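Local coordinates for protein NURA (Sulfolobus solfataricus, PDB 2YGK) that processes the ends of linear DNA as a manganese-dependent nuclease and, together with HerA, stimulates end resection in double-strand break repair, at residues N102-Q105 with E106-S109; R277-E280 with K281-K284; V283-I286 with M287-S291; R310-A313 with M314-E317. One frame throughout, in Å; residues are numbered along the deposited sequence.

How the interactions relate
All four contacts are local, each joining neighbours along one helix or at its start. Interactions 1, 2 and 4 are helix beginnings, and each solves the N-terminal turn differently: a side chain that makes no capping bond in interaction 1, an aspartate cap in interaction 2, a serine-aspartate capping box in interaction 4. Interactions 2 and 3 share Val-283 and Lys-284 on helix 280-291, their centres about 9 Å apart; the first is a surface contact and the second partly buried, each pairing apolar side chains with one glutamate salt bridge. Interaction 1, also partly buried, lies across the chain's centre from both. Interaction 4, at the surface, touches the second subunit, and like interaction 1 approaches the manganese.

Interaction 1. Residues N102-Q105 with E106-S109; sequences NDAQ and ERIS
The guanidinium of Arg-107 folds back over the first turn of helix 104-123, with CA of Ala-104 over one face, 3.9 Å from CZ, and the carbonyl carbon of Asp-103 oblique to its plane. A bend at chi3 (-66°) turns the group this way. Its NH1 comes close to N of Ala-104, but both are donors and no bond forms; the charge finds Phe-98 in a cation-pi contact and Glu-171 in a long, weak ion pair. An arginine suits this buried place because its long side chain also packs on Met-174 and Leu-178 of helix 171-193.

This is a helix N-terminus in the RNase H-like NurA domain. Asp-103 holds the N-cap position, yet its side chain makes no capping bond. Its backbone O instead accepts from N of Arg-107 at 2.8 Å, nearly straight at 169°, and weakly from N of Glu-106. The carboxylates of Asp-103 and Glu-106 approach to 4.3 Å between OD1 and OE1, and a water that donates to both oxygens probably eases their repulsion. Acidic residues fit here, where a helix start would favour negative charge.

Ile-108 serves the apolar side, meeting Ile-70, Tyr-72 and Val-74 of strand 70-82 and joining helix to sheet; its CG1 passes 3.2 Å from O of Ala-104. Ser-109, its side chain about 9 Å from the bound manganese, turns its hydroxyl back to the helix backbone, where OG lies 3.1 Å from O of Gln-105 and 2.9 Å from O of Glu-106, two acceptors competing for one proton.

Interaction 2. Residues R277-E280 with K281-K284; sequences RVDE and KIVK
The backbone N of Val-283 binds O of Asp-279 at 2.9 Å, closing the first turn of helix 280-291 where the chain arrives from strand 270-275. Asp-279 is the N-cap, and the apolar pair on either side of the cap, Val-278 and Val-283, is a hydrophobic staple. A chi1 of 65° brings the carboxylate of Asp-279 back to the first turn, and OD1 accepts from N of Ile-282 at 2.7 Å, almost straight at 175°. Aspartate suits the site: its short, negatively charged arm reaches an N-H of the first turn, which has no preceding helical turn to pair with.

In the staple, CG1 of Val-278 meets CG2 of Val-283 at 3.7 Å, the two side chains at about a right angle. Val-283 goes on to pack against Phe-229 and Phe-259 of the sheet. Ile-282 widens the patch, its CG2 4.0 Å from CG2 of Val-278, while its CD1 lies beside the Asp-279 carboxylate, 3.6 Å from OD1. A glycine in place of Ile-282 would probably open a gap beside Val-278 and take the apolar flank from the Asp-279 carboxylate, though the backbone N-H that holds OD1 would remain.

On the outer side Glu-280 and Lys-284 run side by side with extended chains, one turn apart. Their salt bridge is long and weak, 3.5 Å from OE1 to NZ, and a water donates to OE1 of Glu-280 while accepting from NZ of Lys-284 at 2.9 Å.

Interaction 3. Residues V283-I286 with M287-S291; sequences VKEI and MDRLS
Ile-286 and Leu-290 meet one turn apart, lying side by side and pointing the same way, with CG2 of Ile-286 3.6 Å from CD1 of Leu-290. Branched aliphatic chains suit this buried side, where Leu-290 also reaches Phe-54 of strand 54-65. Met-287, which follows Ile-286, is present as selenomethionine. Its CG rests 3.3 Å from O of Val-283, and its SE approaches CG1 of Val-283 at 4.2 Å. Bent at chi3 (57°), this flexible chain fits against Phe-229 and Thr-261 of neighbouring strands.

The spacing is that of an amphipathic alpha-helix, 280-291, lying against the sheet: residues i and i+4 share a side, and N of Leu-290 binds O of Ile-286 at 2.9 Å. On a more polar side Glu-285 places its CB over one face of the Arg-289 guanidinium, 3.9 Å above the plane. OE1 of Glu-285 stands 3.6 Å from NH1 of Arg-289, well out of the guanidinium plane, and the two flat groups are turned 63° apart; the salt bridge is therefore one of charges, with no N-H aimed at the oxygen. NH1 also makes a weak hydrogen bond to Tyr-129. A leucine replacing Arg-289 would probably leave the Glu-285 carboxylate without its opposite charge and Tyr-129 without this partner.

The carboxylate of Asp-288 is held by OH of Tyr-42 and by a salt bridge to Arg-227. One turn beyond Met-287, Ser-291 brings its OG 3.0 Å from O of Met-287, above the carbonyl plane.

Interaction 4. Residues R310-A313 with M314-E317; sequences RFSA and MDRE
A chi1 of 70° tucks the hydroxyl of Ser-312 between its own backbone N and carbonyl carbon, and a chi1 of -60° swings the carboxylate of Asp-315 back toward it. Together they form a capping box at the start of helix 313-330: OG of Ser-312 accepts from N of Asp-315, and OD2 of Asp-315 accepts from N of Ser-312. The bond from N of Ser-312 to OD2 of Asp-315 is modelled very short, and OG of Ser-312 is less surely placed, so the pairing is firmer than its exact geometry. Serine and aspartate suit it, being short polar chains that can bond back to the backbone. Alongside, N of Arg-316 binds O of Ser-312 at 3.0 Å.

CB of Asp-315 sits at the edge of the Phe-311 ring, 4.1 Å from CD1, with carboxylate and ring planes nearly perpendicular. The phenyl is buried against Phe-62, and both Phe-311 and Asp-315 pack on Met-1 of the second subunit, to which Arg-310 also makes backbone hydrogen bonds; the Arg-310 side chain lies about 9 Å from the bound manganese.

The Arg-316 guanidinium has O of Phe-311 over one face; NH1 of Arg-316 lies 2.9 Å from that O, but too badly angled for a hydrogen bond.

Interaction 1. Residues N102-Q105 with E106-S109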
ATOM      1  N   ASN A 102      11.070  -6.403   0.883  1.00 84.30           N
ATOM      2  CA  ASN A 102      10.169  -5.574   1.682  1.00 84.03           C
ATOM      3  C   ASN A 102       9.993  -4.168   1.110  1.00 81.12           C
ATOM      4  O   ASN A 102       8.996  -3.492   1.410  1.00 80.98           O
ATOM      5  CB  ASN A 102      10.718  -5.498   3.120  1.00 86.89           C
ATOM      6  CG  ASN A 102       9.705  -4.982   4.123  1.00 88.78           C
ATOM      7  OD1 ASN A 102       8.693  -4.373   3.761  1.00 88.23           O
ATOM      8  ND2 ASN A 102       9.981  -5.219   5.407  1.00 92.76           N
ATOM      9  N   ASP A 103      10.949  -3.714   0.296  1.00 78.84           N
ATOM     10  CA  ASP A 103      10.876  -2.368  -0.287  1.00 75.62           C
ATOM     11  C   ASP A 103      10.677  -2.389  -1.810  1.00 71.70           C
ATOM     12  O   ASP A 103      10.817  -1.374  -2.472  1.00 70.22           O
ATOM     13  CB  ASP A 103      12.115  -1.568   0.118  1.00 76.80           C
ATOM     14  CG  ASP A 103      12.336  -1.575   1.620  1.00 79.99           C
ATOM     15  OD1 ASP A 103      11.376  -1.249   2.356  1.00 80.57           O
ATOM     16  OD2 ASP A 103      13.459  -1.919   2.067  1.00 84.52           O
ATOM     17  N   ALA A 104      10.290  -3.542  -2.341  1.00 69.59           N
ATOM     18  CA  ALA A 104      10.067  -3.728  -3.773  1.00 66.63           C
ATOM     19  C   ALA A 104       9.033  -2.761  -4.370  1.00 63.34           C
ATOM     20  O   ALA A 104       9.268  -2.171  -5.434  1.00 62.09           O
ATOM     21  CB  ALA A 104       9.660  -5.162  -4.047  1.00 67.54           C
ATOM     22  N   GLN A 105       7.902  -2.577  -3.697  1.00 60.71           N
ATOM     23  CA  GLN A 105       6.928  -1.580  -4.171  1.00 57.79           C
ATOM     24  C   GLN A 105       7.491  -0.157  -4.157  1.00 55.35           C
ATOM     25  O   GLN A 105       7.142   0.662  -4.989  1.00 53.99           O
ATOM     26  CB  GLN A 105       5.624  -1.630  -3.356  1.00 57.98           C
ATOM     27  CG  GLN A 105       4.875  -2.971  -3.479  1.00 58.01           C
ATOM     28  CD  GLN A 105       4.341  -3.215  -4.869  1.00 55.10           C
ATOM     29  OE1 GLN A 105       3.973  -2.280  -5.587  1.00 55.04           O
ATOM     30  NE2 GLN A 105       4.287  -4.463  -5.254  1.00 50.42           N
ATOM     31  N   GLU A 106       8.357   0.131  -3.203  1.00 54.90           N
ATOM     32  CA  GLU A 106       8.917   1.455  -3.081  1.00 53.57           C
ATOM     33  C   GLU A 106      10.006   1.663  -4.163  1.00 51.72           C
ATOM     34  O   GLU A 106      10.035   2.705  -4.853  1.00 50.10           O
ATOM     35  CB  GLU A 106       9.463   1.658  -1.666  1.00 55.53           C
ATOM     36  CG  GLU A 106       9.414   3.116  -1.255  1.00 58.43           C
ATOM     37  CD  GLU A 106      10.389   3.488  -0.162  1.00 63.02           C
ATOM     38  OE1 GLU A 106      10.722   2.615   0.677  1.00 64.90           O
ATOM     39  OE2 GLU A 106      10.804   4.681  -0.157  1.00 66.32           O
ATOM     40  N   ARG A 107      10.864   0.657  -4.358  1.00 50.07           N
ATOM     41  CA  ARG A 107      11.831   0.756  -5.430  1.00 48.77           C
ATOM     42  C   ARG A 107      11.129   0.955  -6.766  1.00 45.81           C
ATOM     43  O   ARG A 107      11.618   1.708  -7.602  1.00 45.54           O
ATOM     44  CB  ARG A 107      12.756  -0.464  -5.518  1.00 50.46           C
ATOM     45  CG  ARG A 107      13.371  -0.850  -4.198  1.00 53.57           C
ATOM     46  CD  ARG A 107      14.643  -1.644  -4.317  1.00 56.85           C
ATOM     47  NE  ARG A 107      14.473  -2.964  -4.914  1.00 59.12           N
ATOM     48  CZ  ARG A 107      13.895  -3.987  -4.316  1.00 60.14           C
ATOM     49  NH1 ARG A 107      13.391  -3.848  -3.088  1.00 62.92           N
ATOM     50  NH2 ARG A 107      13.802  -5.138  -4.966  1.00 59.98           N
ATOM     51  N   ILE A 108      10.013   0.262  -6.992  1.00 43.45           N
ATOM     52  CA  ILE A 108       9.349   0.368  -8.272  1.00 40.94           C
ATOM     53  C   ILE A 108       8.925   1.822  -8.448  1.00 39.41           C
ATOM     54  O   ILE A 108       9.144   2.412  -9.510  1.00 37.24           O
ATOM     55  CB  ILE A 108       8.114  -0.519  -8.402  1.00 40.59           C
ATOM     56  CG1 ILE A 108       8.512  -1.993  -8.525  1.00 41.67           C
ATOM     57  CG2 ILE A 108       7.302  -0.132  -9.633  1.00 38.13           C
ATOM     58  CD1 ILE A 108       7.394  -2.960  -8.105  1.00 40.84           C
ATOM     59  N   SER A 109       8.327   2.397  -7.413  1.00 38.81           N
ATOM     60  CA  SER A 109       7.824   3.747  -7.544  1.00 38.56           C
ATOM     61  C   SER A 109       8.951   4.761  -7.688  1.00 38.48           C
ATOM     62  O   SER A 109       8.811   5.711  -8.428  1.00 37.88           O
ATOM     63  CB  SER A 109       6.861   4.112  -6.409  1.00 38.47           C
ATOM     64  OG  SER A 109       7.368   3.732  -5.161  1.00 42.32           O
TER
HETATM   65  O   HOH W   1       7.833  -1.209  -0.290  1.00 54.75           O
HETATM   66  O   HOH W   2       8.968   0.168   1.808  1.00 60.62           O

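Interaction 2. Residues R277-E280 with K281-K284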
ATOM      1  N   ARG A 277      10.687  33.005  -5.127  1.00 73.60           N
ATOM      2  CA  ARG A 277       9.670  33.917  -4.595  1.00 75.34           C
ATOM      3  C   ARG A 277       8.707  34.294  -5.703  1.00 72.63           C
ATOM      4  O   ARG A 277       9.078  34.453  -6.870  1.00 72.42           O
ATOM      5  CB  ARG A 277      10.265  35.170  -3.935  1.00 79.47           C
ATOM      6  CG  ARG A 277      10.084  35.208  -2.404  1.00 86.51           C
ATOM      7  CD  ARG A 277      10.971  36.276  -1.760  1.00 97.69           C
ATOM      8  NE  ARG A 277      11.578  35.800  -0.514  1.00105.94           N
ATOM      9  CZ  ARG A 277      12.774  36.174  -0.051  1.00115.20           C
ATOM     10  NH1 ARG A 277      13.538  37.037  -0.720  1.00119.16           N
ATOM     11  NH2 ARG A 277      13.216  35.675   1.096  1.00118.90           N
ATOM     12  N   VAL A 278       7.463  34.444  -5.291  1.00 70.41           N
ATOM     13  CA  VAL A 278       6.356  34.584  -6.194  1.00 68.04           C
ATOM     14  C   VAL A 278       5.398  35.542  -5.531  1.00 67.22           C
ATOM     15  O   VAL A 278       5.318  35.572  -4.322  1.00 67.72           O
ATOM     16  CB  VAL A 278       5.734  33.202  -6.412  1.00 65.92           C
ATOM     17  CG1 VAL A 278       4.256  33.287  -6.626  1.00 64.62           C
ATOM     18  CG2 VAL A 278       6.441  32.500  -7.558  1.00 65.69           C
ATOM     19  N   ASP A 279       4.691  36.344  -6.307  1.00 66.13           N
ATOM     20  CA  ASP A 279       3.771  37.334  -5.718  1.00 66.17           C
ATOM     21  C   ASP A 279       2.341  37.185  -6.275  1.00 63.78           C
ATOM     22  O   ASP A 279       2.065  36.262  -7.046  1.00 62.66           O
ATOM     23  CB  ASP A 279       4.324  38.731  -5.929  1.00 67.75           C
ATOM     24  CG  ASP A 279       4.385  39.112  -7.377  1.00 68.07           C
ATOM     25  OD1 ASP A 279       3.666  38.501  -8.198  1.00 64.57           O
ATOM     26  OD2 ASP A 279       5.156  40.036  -7.702  1.00 72.00           O
ATOM     27  N   GLU A 280       1.419  38.038  -5.854  1.00 63.28           N
ATOM     28  CA  GLU A 280       0.065  37.943  -6.375  1.00 61.82           C
ATOM     29  C   GLU A 280       0.080  37.983  -7.900  1.00 60.77           C
ATOM     30  O   GLU A 280      -0.529  37.156  -8.542  1.00 59.65           O
ATOM     31  CB  GLU A 280      -0.837  39.061  -5.861  1.00 62.67           C
ATOM     32  CG  GLU A 280      -1.331  38.851  -4.455  1.00 64.40           C
ATOM     33  CD  GLU A 280      -2.672  39.528  -4.161  1.00 64.83           C
ATOM     34  OE1 GLU A 280      -3.190  40.291  -5.007  1.00 63.97           O
ATOM     35  OE2 GLU A 280      -3.216  39.258  -3.069  1.00 66.17           O
ATOM     36  N   LYS A 281       0.763  38.954  -8.480  1.00 61.32           N
ATOM     37  CA  LYS A 281       0.731  39.105  -9.922  1.00 60.96           C
ATOM     38  C   LYS A 281       1.164  37.803 -10.605  1.00 58.40           C
ATOM     39  O   LYS A 281       0.500  37.333 -11.538  1.00 58.10           O
ATOM     40  CB  LYS A 281       1.650  40.236 -10.346  1.00 63.31           C
ATOM     41  CG  LYS A 281       1.571  40.605 -11.802  1.00 66.01           C
ATOM     42  CD  LYS A 281       2.619  41.678 -12.086  1.00 71.50           C
ATOM     43  CE  LYS A 281       2.455  42.291 -13.453  1.00 73.22           C
ATOM     44  NZ  LYS A 281       3.512  43.278 -13.661  1.00 76.39           N
ATOM     45  N   ILE A 282       2.274  37.226 -10.149  1.00 56.29           N
ATOM     46  CA  ILE A 282       2.760  35.983 -10.740  1.00 54.01           C
ATOM     47  C   ILE A 282       1.705  34.889 -10.596  1.00 51.14           C
ATOM     48  O   ILE A 282       1.365  34.235 -11.587  1.00 50.88           O
ATOM     49  CB  ILE A 282       4.148  35.558 -10.183  1.00 54.38           C
ATOM     50  CG1 ILE A 282       5.230  36.550 -10.681  1.00 56.61           C
ATOM     51  CG2 ILE A 282       4.487  34.164 -10.649  1.00 52.69           C
ATOM     52  CD1 ILE A 282       6.419  36.803  -9.747  1.00 56.36           C
ATOM     53  N   VAL A 283       1.172  34.717  -9.390  1.00 48.98           N
ATOM     54  CA  VAL A 283       0.118  33.744  -9.141  1.00 46.66           C
ATOM     55  C   VAL A 283      -1.071  33.880 -10.102  1.00 45.80           C
ATOM     56  O   VAL A 283      -1.529  32.856 -10.644  1.00 45.11           O
ATOM     57  CB  VAL A 283      -0.395  33.843  -7.690  1.00 47.00           C
ATOM     58  CG1 VAL A 283      -1.805  33.335  -7.567  1.00 45.27           C
ATOM     59  CG2 VAL A 283       0.523  33.083  -6.771  1.00 47.09           C
ATOM     60  N   LYS A 284      -1.562  35.113 -10.303  1.00 45.16           N
ATOM     61  CA  LYS A 284      -2.668  35.382 -11.225  1.00 44.73           C
ATOM     62  C   LYS A 284      -2.272  35.123 -12.694  1.00 45.00           C
ATOM     63  O   LYS A 284      -3.099  34.646 -13.509  1.00 44.67           O
ATOM     64  CB  LYS A 284      -3.162  36.828 -11.103  1.00 46.19           C
ATOM     65  CG  LYS A 284      -4.053  37.144  -9.917  1.00 45.99           C
ATOM     66  CD  LYS A 284      -4.180  38.640  -9.703  1.00 48.00           C
ATOM     67  CE  LYS A 284      -5.016  38.995  -8.461  1.00 49.25           C
ATOM     68  NZ  LYS A 284      -4.924  40.424  -8.071  1.00 50.21           N
TER
HETATM   69  O   HOH W   3      -2.426  41.917  -7.656  1.00 44.59           O

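Interaction 3. Residues V283-I286 with M287-S291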
ATOM      1  N   VAL A 283       1.172  34.717  -9.390  1.00 48.98           N
ATOM      2  CA  VAL A 283       0.118  33.744  -9.141  1.00 46.66           C
ATOM      3  C   VAL A 283      -1.071  33.880 -10.102  1.00 45.80           C
ATOM      4  O   VAL A 283      -1.529  32.856 -10.644  1.00 45.11           O
ATOM      5  CB  VAL A 283      -0.395  33.843  -7.690  1.00 47.00           C
ATOM      6  CG1 VAL A 283      -1.805  33.335  -7.567  1.00 45.27           C
ATOM      7  CG2 VAL A 283       0.523  33.083  -6.771  1.00 47.09           C
ATOM      8  N   LYS A 284      -1.562  35.113 -10.303  1.00 45.16           N
ATOM      9  CA  LYS A 284      -2.668  35.382 -11.225  1.00 44.73           C
ATOM     10  C   LYS A 284      -2.272  35.123 -12.694  1.00 45.00           C
ATOM     11  O   LYS A 284      -3.099  34.646 -13.509  1.00 44.67           O
ATOM     12  CB  LYS A 284      -3.162  36.828 -11.103  1.00 46.19           C
ATOM     13  CG  LYS A 284      -4.053  37.144  -9.917  1.00 45.99           C
ATOM     14  CD  LYS A 284      -4.180  38.640  -9.703  1.00 48.00           C
ATOM     15  CE  LYS A 284      -5.016  38.995  -8.461  1.00 49.25           C
ATOM     16  NZ  LYS A 284      -4.924  40.424  -8.071  1.00 50.21           N
ATOM     17  N   GLU A 285      -1.027  35.436 -13.045  1.00 45.37           N
ATOM     18  CA  GLU A 285      -0.532  35.084 -14.388  1.00 45.82           C
ATOM     19  C   GLU A 285      -0.487  33.559 -14.552  1.00 43.73           C
ATOM     20  O   GLU A 285      -0.853  33.043 -15.603  1.00 42.95           O
ATOM     21  CB  GLU A 285       0.857  35.679 -14.660  1.00 47.62           C
ATOM     22  CG  GLU A 285       0.894  37.217 -14.768  1.00 51.26           C
ATOM     23  CD  GLU A 285       2.316  37.760 -14.980  1.00 56.98           C
ATOM     24  OE1 GLU A 285       3.260  36.947 -15.241  1.00 60.96           O
ATOM     25  OE2 GLU A 285       2.490  39.000 -14.898  1.00 58.93           O
ATOM     26  N   ILE A 286      -0.046  32.843 -13.513  1.00 42.11           N
ATOM     27  CA  ILE A 286       0.052  31.389 -13.601  1.00 40.84           C
ATOM     28  C   ILE A 286      -1.341  30.750 -13.680  1.00 40.15           C
ATOM     29  O   ILE A 286      -1.529  29.767 -14.394  1.00 40.10           O
ATOM     30  CB  ILE A 286       0.833  30.773 -12.407  1.00 40.95           C
ATOM     31  CG1 ILE A 286       2.338  31.056 -12.526  1.00 41.90           C
ATOM     32  CG2 ILE A 286       0.615  29.257 -12.311  1.00 36.81           C
ATOM     33  CD1 ILE A 286       3.101  30.677 -11.245  1.00 40.98           C
HETATM   34  N   MSE A 287      -2.308  31.297 -12.947  1.00 39.38           N
HETATM   35  CA  MSE A 287      -3.666  30.801 -13.040  1.00 38.78           C
HETATM   36  C   MSE A 287      -4.232  31.016 -14.441  1.00 39.78           C
HETATM   37  O   MSE A 287      -4.841  30.140 -15.017  1.00 39.38           O
HETATM   38  CB  MSE A 287      -4.555  31.527 -12.034  1.00 38.97           C
HETATM   39  CG  MSE A 287      -4.289  31.118 -10.618  1.00 38.10           C
HETATM   40 SE   MSE A 287      -5.425  32.022  -9.357  1.00 40.38          SE
HETATM   41  CE  MSE A 287      -7.212  31.571  -9.959  1.00 37.56           C
ATOM     42  N   ASP A 288      -4.039  32.217 -14.965  1.00 41.91           N
ATOM     43  CA  ASP A 288      -4.635  32.632 -16.238  1.00 43.18           C
ATOM     44  C   ASP A 288      -4.126  31.776 -17.357  1.00 43.29           C
ATOM     45  O   ASP A 288      -4.898  31.278 -18.163  1.00 44.30           O
ATOM     46  CB  ASP A 288      -4.316  34.096 -16.505  1.00 44.51           C
ATOM     47  CG  ASP A 288      -5.225  35.047 -15.740  1.00 46.47           C
ATOM     48  OD1 ASP A 288      -6.178  34.542 -15.096  1.00 48.53           O
ATOM     49  OD2 ASP A 288      -4.981  36.294 -15.778  1.00 47.23           O
ATOM     50  N   ARG A 289      -2.814  31.576 -17.370  1.00 43.28           N
ATOM     51  CA  ARG A 289      -2.150  30.677 -18.319  1.00 42.90           C
ATOM     52  C   ARG A 289      -2.516  29.193 -18.159  1.00 40.91           C
ATOM     53  O   ARG A 289      -2.742  28.490 -19.149  1.00 40.23           O
ATOM     54  CB  ARG A 289      -0.632  30.867 -18.213  1.00 43.56           C
ATOM     55  CG  ARG A 289      -0.175  32.248 -18.629  1.00 45.84           C
ATOM     56  CD  ARG A 289       1.148  32.564 -18.029  1.00 50.10           C
ATOM     57  NE  ARG A 289       1.730  33.794 -18.572  1.00 56.11           N
ATOM     58  CZ  ARG A 289       2.835  34.379 -18.106  1.00 61.98           C
ATOM     59  NH1 ARG A 289       3.493  33.889 -17.059  1.00 63.44           N
ATOM     60  NH2 ARG A 289       3.283  35.480 -18.678  1.00 68.05           N
ATOM     61  N   LEU A 290      -2.567  28.703 -16.929  1.00 39.52           N
ATOM     62  CA  LEU A 290      -3.035  27.322 -16.714  1.00 38.91           C
ATOM     63  C   LEU A 290      -4.490  27.119 -17.135  1.00 40.19           C
ATOM     64  O   LEU A 290      -4.825  26.055 -17.670  1.00 40.62           O
ATOM     65  CB  LEU A 290      -2.940  26.907 -15.269  1.00 37.61           C
ATOM     66  CG  LEU A 290      -1.556  26.617 -14.753  1.00 36.07           C
ATOM     67  CD1 LEU A 290      -1.598  26.582 -13.236  1.00 29.81           C
ATOM     68  CD2 LEU A 290      -1.080  25.314 -15.399  1.00 34.91           C
ATOM     69  N   SER A 291      -5.346  28.115 -16.880  1.00 40.36           N
ATOM     70  CA  SER A 291      -6.750  28.016 -17.255  1.00 41.41           C
ATOM     71  C   SER A 291      -6.902  27.751 -18.768  1.00 42.81           C
ATOM     72  O   SER A 291      -7.831  27.079 -19.200  1.00 44.47           O
ATOM     73  CB  SER A 291      -7.546  29.270 -16.810  1.00 42.57           C
ATOM     74  OG  SER A 291      -7.699  29.377 -15.372  1.00 41.12           O
TER

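Interaction 4. Residues R310-A313 with M314-E317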
ATOM      1  N   ARG A 310      -0.978   5.179 -17.294  1.00 45.97           N
ATOM      2  CA  ARG A 310      -1.685   4.336 -16.324  1.00 47.89           C
ATOM      3  C   ARG A 310      -1.663   2.875 -16.759  1.00 48.76           C
ATOM      4  O   ARG A 310      -1.800   2.566 -17.938  1.00 49.25           O
ATOM      5  CB  ARG A 310      -3.142   4.766 -16.174  1.00 49.18           C
ATOM      6  CG  ARG A 310      -3.737   4.505 -14.786  1.00 54.07           C
ATOM      7  CD  ARG A 310      -5.172   5.056 -14.695  1.00 59.95           C
ATOM      8  NE  ARG A 310      -6.050   4.215 -15.493  1.00 66.52           N
ATOM      9  CZ  ARG A 310      -6.522   3.027 -15.106  1.00 71.17           C
ATOM     10  NH1 ARG A 310      -6.227   2.540 -13.895  1.00 71.99           N
ATOM     11  NH2 ARG A 310      -7.300   2.325 -15.937  1.00 73.12           N
ATOM     12  N   PHE A 311      -1.500   1.977 -15.798  1.00 48.63           N
ATOM     13  CA  PHE A 311      -1.590   0.572 -16.111  1.00 49.79           C
ATOM     14  C   PHE A 311      -2.981   0.112 -15.749  1.00 51.57           C
ATOM     15  O   PHE A 311      -3.293  -0.085 -14.576  1.00 51.78           O
ATOM     16  CB  PHE A 311      -0.490  -0.237 -15.391  1.00 49.55           C
ATOM     17  CG  PHE A 311       0.885  -0.029 -15.971  1.00 45.12           C
ATOM     18  CD1 PHE A 311       1.304  -0.788 -17.043  1.00 45.19           C
ATOM     19  CD2 PHE A 311       1.729   0.934 -15.481  1.00 38.18           C
ATOM     20  CE1 PHE A 311       2.551  -0.594 -17.615  1.00 43.11           C
ATOM     21  CE2 PHE A 311       2.952   1.124 -16.043  1.00 39.25           C
ATOM     22  CZ  PHE A 311       3.370   0.352 -17.116  1.00 40.84           C
ATOM     23  N   SER A 312      -3.829  -0.021 -16.764  1.00 53.51           N
ATOM     24  CA  SER A 312      -5.134  -0.675 -16.598  1.00 55.64           C
ATOM     25  C   SER A 312      -4.967  -2.099 -16.017  1.00 57.80           C
ATOM     26  O   SER A 312      -3.930  -2.761 -16.213  1.00 56.98           O
ATOM     27  CB  SER A 312      -5.873  -0.774 -17.948  1.00 57.15           C
ATOM     28  OG  SER A 312      -5.243  -1.713 -18.808  1.00 55.91           O
ATOM     29  N   ALA A 313      -6.006  -2.565 -15.324  1.00 60.02           N
ATOM     30  CA  ALA A 313      -6.123  -3.961 -14.959  1.00 62.18           C
ATOM     31  C   ALA A 313      -5.772  -4.860 -16.155  1.00 64.43           C
ATOM     32  O   ALA A 313      -5.033  -5.839 -16.018  1.00 64.84           O
ATOM     33  CB  ALA A 313      -7.523  -4.241 -14.491  1.00 64.02           C
HETATM   34  N   MSE A 314      -6.301  -4.517 -17.323  1.00 66.57           N
HETATM   35  CA  MSE A 314      -6.024  -5.247 -18.557  1.00 69.19           C
HETATM   36  C   MSE A 314      -4.547  -5.213 -18.924  1.00 67.75           C
HETATM   37  O   MSE A 314      -3.990  -6.243 -19.286  1.00 68.68           O
HETATM   38  CB  MSE A 314      -6.856  -4.665 -19.707  1.00 71.40           C
HETATM   39  CG  MSE A 314      -6.673  -5.352 -21.053  1.00 76.99           C
HETATM   40 SE   MSE A 314      -8.169  -4.942 -22.261  1.00 88.67          SE
HETATM   41  CE  MSE A 314      -9.349  -6.429 -21.753  1.00 88.64           C
ATOM     42  N   ASP A 315      -3.912  -4.035 -18.842  1.00 65.82           N
ATOM     43  CA  ASP A 315      -2.461  -3.914 -19.101  1.00 64.28           C
ATOM     44  C   ASP A 315      -1.682  -4.903 -18.245  1.00 64.38           C
ATOM     45  O   ASP A 315      -0.844  -5.651 -18.731  1.00 64.49           O
ATOM     46  CB  ASP A 315      -1.955  -2.496 -18.791  1.00 62.22           C
ATOM     47  CG  ASP A 315      -2.642  -1.427 -19.619  1.00 61.57           C
ATOM     48  OD1 ASP A 315      -2.879  -1.674 -20.818  1.00 62.47           O
ATOM     49  OD2 ASP A 315      -2.946  -0.350 -19.068  1.00 57.21           O
ATOM     50  N   ARG A 316      -1.983  -4.897 -16.955  1.00 64.46           N
ATOM     51  CA  ARG A 316      -1.369  -5.811 -16.012  1.00 65.62           C
ATOM     52  C   ARG A 316      -1.536  -7.285 -16.415  1.00 68.49           C
ATOM     53  O   ARG A 316      -0.612  -8.071 -16.281  1.00 68.72           O
ATOM     54  CB  ARG A 316      -1.991  -5.624 -14.637  1.00 65.22           C
ATOM     55  CG  ARG A 316      -1.732  -4.317 -14.006  1.00 64.77           C
ATOM     56  CD  ARG A 316      -2.392  -4.256 -12.653  1.00 67.60           C
ATOM     57  NE  ARG A 316      -1.879  -3.109 -11.920  1.00 69.54           N
ATOM     58  CZ  ARG A 316      -2.498  -1.948 -11.772  1.00 72.13           C
ATOM     59  NH1 ARG A 316      -3.719  -1.765 -12.290  1.00 75.31           N
ATOM     60  NH2 ARG A 316      -1.890  -0.969 -11.089  1.00 70.40           N
ATOM     61  N   GLU A 317      -2.736  -7.646 -16.870  1.00 70.86           N
ATOM     62  CA  GLU A 317      -3.035  -8.992 -17.315  1.00 73.81           C
ATOM     63  C   GLU A 317      -2.097  -9.373 -18.456  1.00 74.17           C
ATOM     64  O   GLU A 317      -1.456 -10.413 -18.398  1.00 74.76           O
ATOM     65  CB  GLU A 317      -4.510  -9.078 -17.749  1.00 76.17           C
ATOM     66  CG  GLU A 317      -5.062 -10.476 -18.084  1.00 81.33           C
ATOM     67  CD  GLU A 317      -6.567 -10.457 -18.492  1.00 86.71           C
ATOM     68  OE1 GLU A 317      -7.200  -9.350 -18.508  1.00 85.62           O
ATOM     69  OE2 GLU A 317      -7.102 -11.563 -18.802  1.00 90.38           O
TER